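Local coordinates for protein CalG4 (Micromonospora echinospora, PDB 3IA7) that belongs to the GT-B structural class of proteins, built from two Rossmann-like domains with parallel sheets, and carries bound calcium ions in the crystal, at residues A[78-83]-A[159-164]; A[10-15]-A[55-60]; A[106-111]-A[127-132]. All coordinates share one frame; numbering follows the deposited sequence.

Contact 1: A[78-83]-A[159-164]; sequences QLHLVY and EAVHSV
A160 meets L81 in two ways where helix 159-170 runs beside helix 75-98. Its carbonyl O lies 3.8 Å from L81 CD2, and its methyl CB comes within 4.5 Å of L81 CD1; a side chain this small lets the fork of the leucine spread against the backbone. V161 follows and makes the closest approach of the contact. Its CG2 stands anti to the carbonyl carbon, and from there it touches two neighbours on the other helix, H80 CB at 3.6 Å and L81 CD2 at 4.0 Å. A beta-branched side chain suits this place because it keeps CG2 close to its own helix, short enough to fit where the CA atoms of L81 and V161 are 6.3 Å apart. H80 thus takes part through its aliphatic CB, and its side chain also packs on Q152. The axes of segments 78-83 and 159-164 approach to 9.6 Å and run 18° apart, nearly parallel, and they join at the surface of the N-terminal domain, the one built on the sheet containing strand 105-109. V164, one turn after A160, brings CG2 to 4.5 Å from L81 CD2 and also packs on V84 of helix 75-98.

Contact 2: A[10-15]-A[55-60]; sequences ANVQGH and VLYKSE
Y57 reaches across to the loop 10-15 with its hydroxyl, which accepts a hydrogen bond from Q13 N at 3.1 Å; the bond is bent, 141° at the hydrogen. The donor lies at the ring's edge, near its plane. Y57 CG sits between its backbone N and carbonyl carbon (chi1 86°), a rotamer that starts the ring off toward the loop. Around the hydroxyl the loop closes in: V12 CA is 3.5 Å and V12 CG2 3.6 Å from Y57 OH. A tyrosine fits here because its length spans the gap and its polar end can meet both a backbone N-H and E86 of helix 75-98, to which OH is also hydrogen-bonded.

Q13 leaves its backbone with chi1 at 62° and is extended beyond CG, passing Y57 OH with its CG and carrying the amide to S59. There NE2 comes within 3.2 Å of S59 OG, and the short serine side chain lets the amide come close. Q13 OE1 is hydrogen-bonded to T40 OG1, and S59 OG is hydrogen-bonded to E86, so each of these polar groups has a further partner. G14 follows as the N-cap of helix 15-30; at its positive phi a CB would jam against the carbonyl of Q13. Such a loop, running from the first strand of a parallel sheet into the first helix, is characteristic of the Rossmann-like N-terminal domain of GT-B proteins.

Contact 3: A[106-111]-A[127-132]; sequences VVYDVF and AVRLTG
The Y108 ring carries R129 CA over the centre of one face, 4.1 Å from the centroid, a CH-pi contact; at the ring's edge lie A127 CB, 3.7 Å from Y108 CE2, and R129 NH2. The guanidinium, turned 69° from the ring, holds Y108 OH at its own edge and in its plane. NE and NH2 both donate to that one oxygen, each at 3.1 Å, a side-on grip that fixes the rotation of the guanidinium. The arginine starts extended and bends at chi3 (-59°), where NE turns back to the phenol. Tyrosine suits the site because it offers a flat face for the strand and a hydroxyl for the arginine; E186 is also bonded to that hydroxyl and packs on R129.

On the opposite side of the sheet V107 and V128 lie side by side, and V107 CG1 presses on L130 CG at 3.5 Å. These branched aliphatic residues, with I7, F9 and I190 on the adjoining strands, fill a buried layer. Beyond the last bridged pair, V110 N still bonds L130 O, and V110 CG1 packs against T131 CB at 3.7 Å. D109 suits the strand end: its OD2 accepts from F111 N at 2.9 Å, making an Asx turn, and bonds H17 as well, while a water joins D109 OD1 to G132 N.

Backbone bonds such as L130 N to Y108 O (2.7 Å) tie the parallel strands. The pair closes the beta-alpha-beta unit of strand 105-109, helix 113-123 and strand 127-131, in the Rossmann-like sheet of a GT-B N-terminal domain.

All three contacts belong to the N-terminal domain. Contact 2 comes first along the chain; contact 1 then spans a long interval, from helix 75-98 to helix 159-170, within which contact 3 lies. Contacts 2 and 3 share the seven-stranded parallel sheet, their centres 13 Å apart, and are joined by probable hydrogen bonds between A10 N and V107 O, and between D109 N and A10 O. The centre of contact 1 is about 19 Å from that of contact 2 and about 21 Å from that of contact 3, yet helix 75-98 links it to them: V82 packs on E60, and Y83 OH probably bonds F111 O at 2.6 Å. The strand-end loops thereby join the helical layer.

Contact 1: A[78-83]-A[159-164]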
loop_
_atom_site.group_PDB
_atom_site.type_symbol
_atom_site.label_atom_id
_atom_site.label_comp_id
_atom_site.label_asym_id
_atom_site.label_seq_id
_atom_site.Cartn_x
_atom_site.Cartn_y
_atom_site.Cartn_z
ATOM N N GLN A 78 30.850 2.791 -21.781
ATOM C CA GLN A 78 30.243 4.025 -21.283
ATOM C C GLN A 78 29.141 3.752 -20.275
ATOM O O GLN A 78 29.035 4.453 -19.268
ATOM C CB GLN A 78 29.725 4.893 -22.433
ATOM C CG GLN A 78 30.853 5.483 -23.297
ATOM C CD GLN A 78 31.959 6.098 -22.450
ATOM O OE1 GLN A 78 31.689 6.779 -21.435
ATOM N NE2 GLN A 78 33.210 5.844 -22.838
ATOM N N LEU A 79 28.337 2.725 -20.552
ATOM C CA LEU A 79 27.321 2.290 -19.617
ATOM C C LEU A 79 27.910 1.847 -18.292
ATOM O O LEU A 79 27.385 2.228 -17.243
ATOM C CB LEU A 79 26.483 1.146 -20.187
ATOM C CG LEU A 79 25.618 1.461 -21.399
ATOM C CD1 LEU A 79 24.869 0.162 -21.760
ATOM C CD2 LEU A 79 24.647 2.598 -21.070
ATOM N N HIS A 80 28.942 0.997 -18.328
ATOM C CA HIS A 80 29.629 0.629 -17.090
ATOM C C HIS A 80 30.227 1.830 -16.359
ATOM O O HIS A 80 30.238 1.858 -15.128
ATOM C CB HIS A 80 30.740 -0.374 -17.330
ATOM C CG HIS A 80 30.273 -1.670 -17.938
ATOM N ND1 HIS A 80 29.077 -2.261 -17.592
ATOM C CD2 HIS A 80 30.868 -2.508 -18.818
ATOM C CE1 HIS A 80 28.945 -3.402 -18.250
ATOM N NE2 HIS A 80 30.012 -3.565 -19.015
ATOM N N LEU A 81 30.804 2.762 -17.100
ATOM C CA LEU A 81 31.432 3.931 -16.444
ATOM C C LEU A 81 30.405 4.828 -15.765
ATOM O O LEU A 81 30.679 5.372 -14.672
ATOM C CB LEU A 81 32.346 4.746 -17.399
ATOM C CG LEU A 81 33.599 3.969 -17.863
ATOM C CD1 LEU A 81 34.320 4.772 -18.944
ATOM C CD2 LEU A 81 34.544 3.650 -16.711
ATOM N N VAL A 82 29.222 4.965 -16.373
ATOM C CA VAL A 82 28.184 5.793 -15.747
ATOM C C VAL A 82 27.682 5.105 -14.477
ATOM O O VAL A 82 27.324 5.784 -13.534
ATOM C CB VAL A 82 26.986 6.217 -16.702
ATOM C CG1 VAL A 82 26.118 5.051 -17.102
ATOM C CG2 VAL A 82 26.114 7.248 -15.999
ATOM N N TYR A 83 27.668 3.779 -14.477
ATOM C CA TYR A 83 27.270 2.985 -13.294
ATOM C C TYR A 83 28.223 3.300 -12.129
ATOM O O TYR A 83 27.793 3.550 -10.976
ATOM C CB TYR A 83 27.321 1.485 -13.648
ATOM C CG TYR A 83 27.066 0.563 -12.475
ATOM C CD1 TYR A 83 25.753 0.337 -12.013
ATOM C CD2 TYR A 83 28.128 -0.070 -11.798
ATOM C CE1 TYR A 83 25.516 -0.520 -10.917
ATOM C CE2 TYR A 83 27.895 -0.916 -10.710
ATOM C CZ TYR A 83 26.590 -1.128 -10.282
ATOM O OH TYR A 83 26.322 -1.955 -9.216
ATOM N N GLU A 159 39.160 -2.970 -19.256
ATOM C CA GLU A 159 40.274 -2.155 -18.819
ATOM C C GLU A 159 39.919 -0.764 -18.231
ATOM O O GLU A 159 40.419 -0.411 -17.159
ATOM C CB GLU A 159 41.314 -1.994 -19.956
ATOM C CG GLU A 159 42.365 -0.950 -19.670
ATOM C CD GLU A 159 43.135 -1.235 -18.404
ATOM O OE1 GLU A 159 43.331 -2.427 -18.075
ATOM O OE2 GLU A 159 43.555 -0.260 -17.745
ATOM N N ALA A 160 39.096 0.010 -18.951
ATOM C CA ALA A 160 38.671 1.367 -18.523
ATOM C C ALA A 160 37.934 1.356 -17.159
ATOM O O ALA A 160 38.056 2.304 -16.353
ATOM C CB ALA A 160 37.768 1.999 -19.604
ATOM N N VAL A 161 37.152 0.303 -16.925
ATOM C CA VAL A 161 36.363 0.134 -15.701
ATOM C C VAL A 161 37.242 -0.400 -14.566
ATOM O O VAL A 161 37.222 0.110 -13.454
ATOM C CB VAL A 161 35.173 -0.813 -15.927
ATOM C CG1 VAL A 161 34.317 -0.971 -14.653
ATOM C CG2 VAL A 161 34.312 -0.308 -17.094
ATOM N N HIS A 162 38.008 -1.445 -14.872
ATOM C CA HIS A 162 38.901 -2.083 -13.920
ATOM C C HIS A 162 39.870 -1.056 -13.306
ATOM O O HIS A 162 40.085 -1.065 -12.086
ATOM C CB HIS A 162 39.674 -3.224 -14.615
ATOM C CG HIS A 162 40.615 -3.955 -13.710
ATOM N ND1 HIS A 162 41.927 -3.558 -13.525
ATOM C CD2 HIS A 162 40.419 -5.018 -12.891
ATOM C CE1 HIS A 162 42.510 -4.374 -12.661
ATOM N NE2 HIS A 162 41.614 -5.264 -12.256
ATOM N N SER A 163 40.454 -0.183 -14.140
ATOM C CA SER A 163 41.462 0.746 -13.640
ATOM C C SER A 163 40.813 1.728 -12.655
ATOM O O SER A 163 41.380 2.025 -11.595
ATOM C CB SER A 163 42.182 1.480 -14.784
ATOM O OG SER A 163 41.255 2.216 -15.566
ATOM N N VAL A 164 39.609 2.187 -12.990
ATOM C CA VAL A 164 38.894 3.120 -12.132
ATOM C C VAL A 164 38.584 2.435 -10.817
ATOM O O VAL A 164 38.693 3.022 -9.767
ATOM C CB VAL A 164 37.571 3.638 -12.771
ATOM C CG1 VAL A 164 36.698 4.320 -11.699
ATOM C CG2 VAL A 164 37.900 4.620 -13.907
#

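Contact 2: A[10-15]-A[55-60]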
loop_
_atom_site.group_PDB
_atom_site.type_symbol
_atom_site.label_atom_id
_atom_site.label_comp_id
_atom_site.label_asym_id
_atom_site.label_seq_id
_atom_site.Cartn_x
_atom_site.Cartn_y
_atom_site.Cartn_z
ATOM N N ALA A 10 21.278 3.849 1.418
ATOM C CA ALA A 10 21.852 4.369 0.152
ATOM C C ALA A 10 21.142 3.696 -1.020
ATOM O O ALA A 10 21.202 2.435 -1.156
ATOM C CB ALA A 10 23.373 4.088 0.103
ATOM N N ASN A 11 20.499 4.490 -1.886
ATOM C CA ASN A 11 19.780 3.939 -3.012
ATOM C C ASN A 11 19.947 4.818 -4.252
ATOM O O ASN A 11 20.278 6.018 -4.150
ATOM C CB ASN A 11 18.270 3.777 -2.711
ATOM C CG ASN A 11 17.621 2.598 -3.502
ATOM O OD1 ASN A 11 18.160 2.077 -4.489
ATOM N ND2 ASN A 11 16.506 2.127 -2.997
ATOM N N VAL A 12 19.766 4.203 -5.409
ATOM C CA VAL A 12 19.788 4.931 -6.669
ATOM C C VAL A 12 18.368 5.519 -6.896
ATOM O O VAL A 12 17.404 5.104 -6.262
ATOM C CB VAL A 12 20.270 4.038 -7.852
ATOM C CG1 VAL A 12 19.316 2.897 -8.051
ATOM C CG2 VAL A 12 20.360 4.854 -9.171
ATOM N N GLN A 13 18.245 6.503 -7.776
ATOM C CA GLN A 13 16.908 7.001 -8.047
ATOM C C GLN A 13 16.204 5.994 -8.982
ATOM O O GLN A 13 16.849 5.198 -9.656
ATOM C CB GLN A 13 16.942 8.446 -8.559
ATOM C CG GLN A 13 17.639 8.631 -9.816
ATOM C CD GLN A 13 17.277 9.942 -10.541
ATOM O OE1 GLN A 13 16.563 10.871 -10.026
ATOM N NE2 GLN A 13 17.814 10.038 -11.742
ATOM N N GLY A 14 14.890 6.009 -9.010
ATOM C CA GLY A 14 14.173 5.131 -9.910
ATOM C C GLY A 14 13.176 4.351 -9.096
ATOM O O GLY A 14 13.485 3.822 -7.998
ATOM N N HIS A 15 11.969 4.293 -9.639
ATOM C CA HIS A 15 10.846 3.769 -8.939
ATOM C C HIS A 15 11.138 2.324 -8.498
ATOM O O HIS A 15 10.795 1.924 -7.376
ATOM C CB HIS A 15 9.601 3.832 -9.823
ATOM C CG HIS A 15 8.444 3.074 -9.262
ATOM N ND1 HIS A 15 7.726 3.516 -8.169
ATOM C CD2 HIS A 15 7.916 1.873 -9.601
ATOM C CE1 HIS A 15 6.782 2.634 -7.876
ATOM N NE2 HIS A 15 6.882 1.623 -8.723
ATOM N N VAL A 55 19.181 12.886 2.298
ATOM C CA VAL A 55 20.459 13.422 1.856
ATOM C C VAL A 55 20.375 13.383 0.327
ATOM O O VAL A 55 20.263 12.291 -0.283
ATOM C CB VAL A 55 21.636 12.538 2.330
ATOM C CG1 VAL A 55 22.965 12.928 1.542
ATOM C CG2 VAL A 55 21.826 12.685 3.860
ATOM N N LEU A 56 20.400 14.553 -0.304
ATOM C CA LEU A 56 20.304 14.593 -1.791
ATOM C C LEU A 56 21.631 14.308 -2.480
ATOM O O LEU A 56 22.711 14.722 -1.990
ATOM C CB LEU A 56 19.840 15.983 -2.280
ATOM C CG LEU A 56 18.458 16.407 -1.784
ATOM C CD1 LEU A 56 18.228 17.868 -2.216
ATOM C CD2 LEU A 56 17.415 15.492 -2.371
ATOM N N TYR A 57 21.543 13.604 -3.613
ATOM C CA TYR A 57 22.672 13.487 -4.516
ATOM C C TYR A 57 22.178 13.876 -5.919
ATOM O O TYR A 57 20.962 13.888 -6.200
ATOM C CB TYR A 57 23.295 12.053 -4.433
ATOM C CG TYR A 57 22.642 10.994 -5.331
ATOM C CD1 TYR A 57 23.167 10.708 -6.612
ATOM C CD2 TYR A 57 21.480 10.311 -4.928
ATOM C CE1 TYR A 57 22.574 9.725 -7.434
ATOM C CE2 TYR A 57 20.913 9.327 -5.748
ATOM C CZ TYR A 57 21.476 9.039 -6.984
ATOM O OH TYR A 57 20.873 8.103 -7.832
ATOM N N LYS A 58 23.148 14.195 -6.773
ATOM C CA LYS A 58 22.923 14.537 -8.148
ATOM C C LYS A 58 23.221 13.313 -9.010
ATOM O O LYS A 58 24.346 12.805 -9.037
ATOM C CB LYS A 58 23.857 15.674 -8.548
ATOM C CG LYS A 58 23.902 15.908 -10.065
ATOM C CD LYS A 58 22.712 16.708 -10.519
ATOM C CE LYS A 58 22.909 17.190 -11.977
ATOM N NZ LYS A 58 21.589 17.759 -12.441
ATOM N N SER A 59 22.189 12.847 -9.693
ATOM C CA SER A 59 22.320 11.668 -10.542
ATOM C C SER A 59 22.985 11.940 -11.848
ATOM O O SER A 59 22.641 12.918 -12.553
ATOM C CB SER A 59 20.944 11.045 -10.810
ATOM O OG SER A 59 21.045 9.840 -11.525
ATOM N N GLU A 60 23.903 11.042 -12.191
ATOM C CA GLU A 60 24.491 10.987 -13.544
ATOM C C GLU A 60 23.444 10.859 -14.647
ATOM O O GLU A 60 23.668 11.275 -15.782
ATOM C CB GLU A 60 25.490 9.833 -13.641
ATOM C CG GLU A 60 26.677 10.005 -12.714
ATOM C CD GLU A 60 27.666 11.080 -13.187
ATOM O OE1 GLU A 60 28.083 11.059 -14.354
ATOM O OE2 GLU A 60 28.009 11.959 -12.374
#

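Contact 3: A[106-111]-A[127-132]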
loop_
_atom_site.group_PDB
_atom_site.type_symbol
_atom_site.label_atom_id
_atom_site.label_comp_id
_atom_site.label_asym_id
_atom_site.label_seq_id
_atom_site.Cartn_x
_atom_site.Cartn_y
_atom_site.Cartn_z
ATOM N N VAL A 106 24.620 0.721 7.557
ATOM C CA VAL A 106 24.446 1.151 6.155
ATOM C C VAL A 106 23.549 0.125 5.469
ATOM O O VAL A 106 23.826 -1.097 5.498
ATOM C CB VAL A 106 25.835 1.236 5.428
ATOM C CG1 VAL A 106 25.705 1.548 3.914
ATOM C CG2 VAL A 106 26.740 2.296 6.138
ATOM N N VAL A 107 22.437 0.556 4.937
ATOM C CA VAL A 107 21.572 -0.388 4.224
ATOM C C VAL A 107 21.660 0.118 2.789
ATOM O O VAL A 107 21.342 1.286 2.530
ATOM C CB VAL A 107 20.133 -0.318 4.753
ATOM C CG1 VAL A 107 19.211 -1.255 3.921
ATOM C CG2 VAL A 107 20.072 -0.713 6.249
ATOM N N TYR A 108 22.114 -0.701 1.867
ATOM C CA TYR A 108 22.241 -0.243 0.470
ATOM C C TYR A 108 21.511 -1.164 -0.495
ATOM O O TYR A 108 21.500 -2.417 -0.358
ATOM C CB TYR A 108 23.726 -0.167 0.066
ATOM C CG TYR A 108 24.469 -1.523 0.157
ATOM C CD1 TYR A 108 24.561 -2.366 -0.977
ATOM C CD2 TYR A 108 25.107 -1.937 1.330
ATOM C CE1 TYR A 108 25.215 -3.602 -0.917
ATOM C CE2 TYR A 108 25.823 -3.226 1.385
ATOM C CZ TYR A 108 25.841 -4.026 0.220
ATOM O OH TYR A 108 26.500 -5.247 0.192
ATOM N N ASP A 109 20.925 -0.546 -1.513
ATOM C CA ASP A 109 20.365 -1.343 -2.611
ATOM C C ASP A 109 21.495 -1.915 -3.430
ATOM O O ASP A 109 22.598 -1.365 -3.489
ATOM C CB ASP A 109 19.461 -0.462 -3.500
ATOM C CG ASP A 109 18.916 -1.219 -4.717
ATOM O OD1 ASP A 109 17.960 -1.985 -4.507
ATOM O OD2 ASP A 109 19.457 -1.053 -5.860
ATOM N N VAL A 110 21.226 -3.046 -4.073
ATOM C CA VAL A 110 22.257 -3.720 -4.892
ATOM C C VAL A 110 22.844 -2.869 -6.039
ATOM O O VAL A 110 24.034 -2.977 -6.333
ATOM C CB VAL A 110 21.760 -5.092 -5.401
ATOM C CG1 VAL A 110 20.599 -4.896 -6.375
ATOM C CG2 VAL A 110 22.933 -5.913 -6.058
ATOM N N PHE A 111 22.059 -1.982 -6.638
ATOM C CA PHE A 111 22.628 -1.152 -7.720
ATOM C C PHE A 111 23.810 -0.268 -7.193
ATOM O O PHE A 111 24.929 -0.323 -7.738
ATOM C CB PHE A 111 21.530 -0.330 -8.383
ATOM C CG PHE A 111 22.032 0.609 -9.492
ATOM C CD1 PHE A 111 21.668 0.385 -10.818
ATOM C CD2 PHE A 111 22.827 1.704 -9.188
ATOM C CE1 PHE A 111 22.153 1.260 -11.850
ATOM C CE2 PHE A 111 23.319 2.576 -10.211
ATOM C CZ PHE A 111 22.952 2.345 -11.518
ATOM N N ALA A 127 26.802 -3.606 7.325
ATOM C CA ALA A 127 25.964 -3.223 6.212
ATOM C C ALA A 127 24.978 -4.325 5.886
ATOM O O ALA A 127 25.233 -5.491 6.193
ATOM C CB ALA A 127 26.832 -2.862 4.934
ATOM N N VAL A 128 23.838 -3.928 5.322
ATOM C CA VAL A 128 22.805 -4.834 4.863
ATOM C C VAL A 128 22.557 -4.512 3.418
ATOM O O VAL A 128 22.366 -3.337 3.081
ATOM C CB VAL A 128 21.459 -4.560 5.599
ATOM C CG1 VAL A 128 20.270 -5.348 4.935
ATOM C CG2 VAL A 128 21.568 -4.812 7.078
ATOM N N ARG A 129 22.495 -5.544 2.571
ATOM C CA ARG A 129 22.170 -5.367 1.183
ATOM C C ARG A 129 20.637 -5.549 0.950
ATOM O O ARG A 129 20.011 -6.491 1.488
ATOM C CB ARG A 129 22.936 -6.385 0.325
ATOM C CG ARG A 129 22.565 -6.269 -1.180
ATOM C CD ARG A 129 23.473 -7.209 -2.055
ATOM N NE ARG A 129 24.906 -6.853 -1.872
ATOM C CZ ARG A 129 25.873 -7.120 -2.742
ATOM N NH1 ARG A 129 25.590 -7.769 -3.871
ATOM N NH2 ARG A 129 27.119 -6.701 -2.499
ATOM N N LEU A 130 20.092 -4.732 0.072
ATOM C CA LEU A 130 18.717 -4.923 -0.406
ATOM C C LEU A 130 18.664 -5.217 -1.874
ATOM O O LEU A 130 19.402 -4.621 -2.674
ATOM C CB LEU A 130 17.899 -3.635 -0.204
ATOM C CG LEU A 130 17.799 -2.962 1.161
ATOM C CD1 LEU A 130 16.845 -1.641 1.039
ATOM C CD2 LEU A 130 17.335 -3.920 2.345
ATOM N N THR A 131 17.722 -6.073 -2.267
ATOM C CA THR A 131 17.455 -6.198 -3.712
ATOM C C THR A 131 15.999 -6.501 -4.005
ATOM O O THR A 131 15.388 -7.329 -3.336
ATOM C CB THR A 131 18.419 -7.229 -4.455
ATOM O OG1 THR A 131 18.081 -7.276 -5.846
ATOM C CG2 THR A 131 18.359 -8.641 -3.839
ATOM N N GLY A 132 15.482 -5.833 -5.036
ATOM C CA GLY A 132 14.170 -6.093 -5.616
ATOM C C GLY A 132 14.276 -7.123 -6.737
ATOM O O GLY A 132 13.272 -7.417 -7.346
HETATM O O HOH W 1 16.913 -3.680 -6.285
#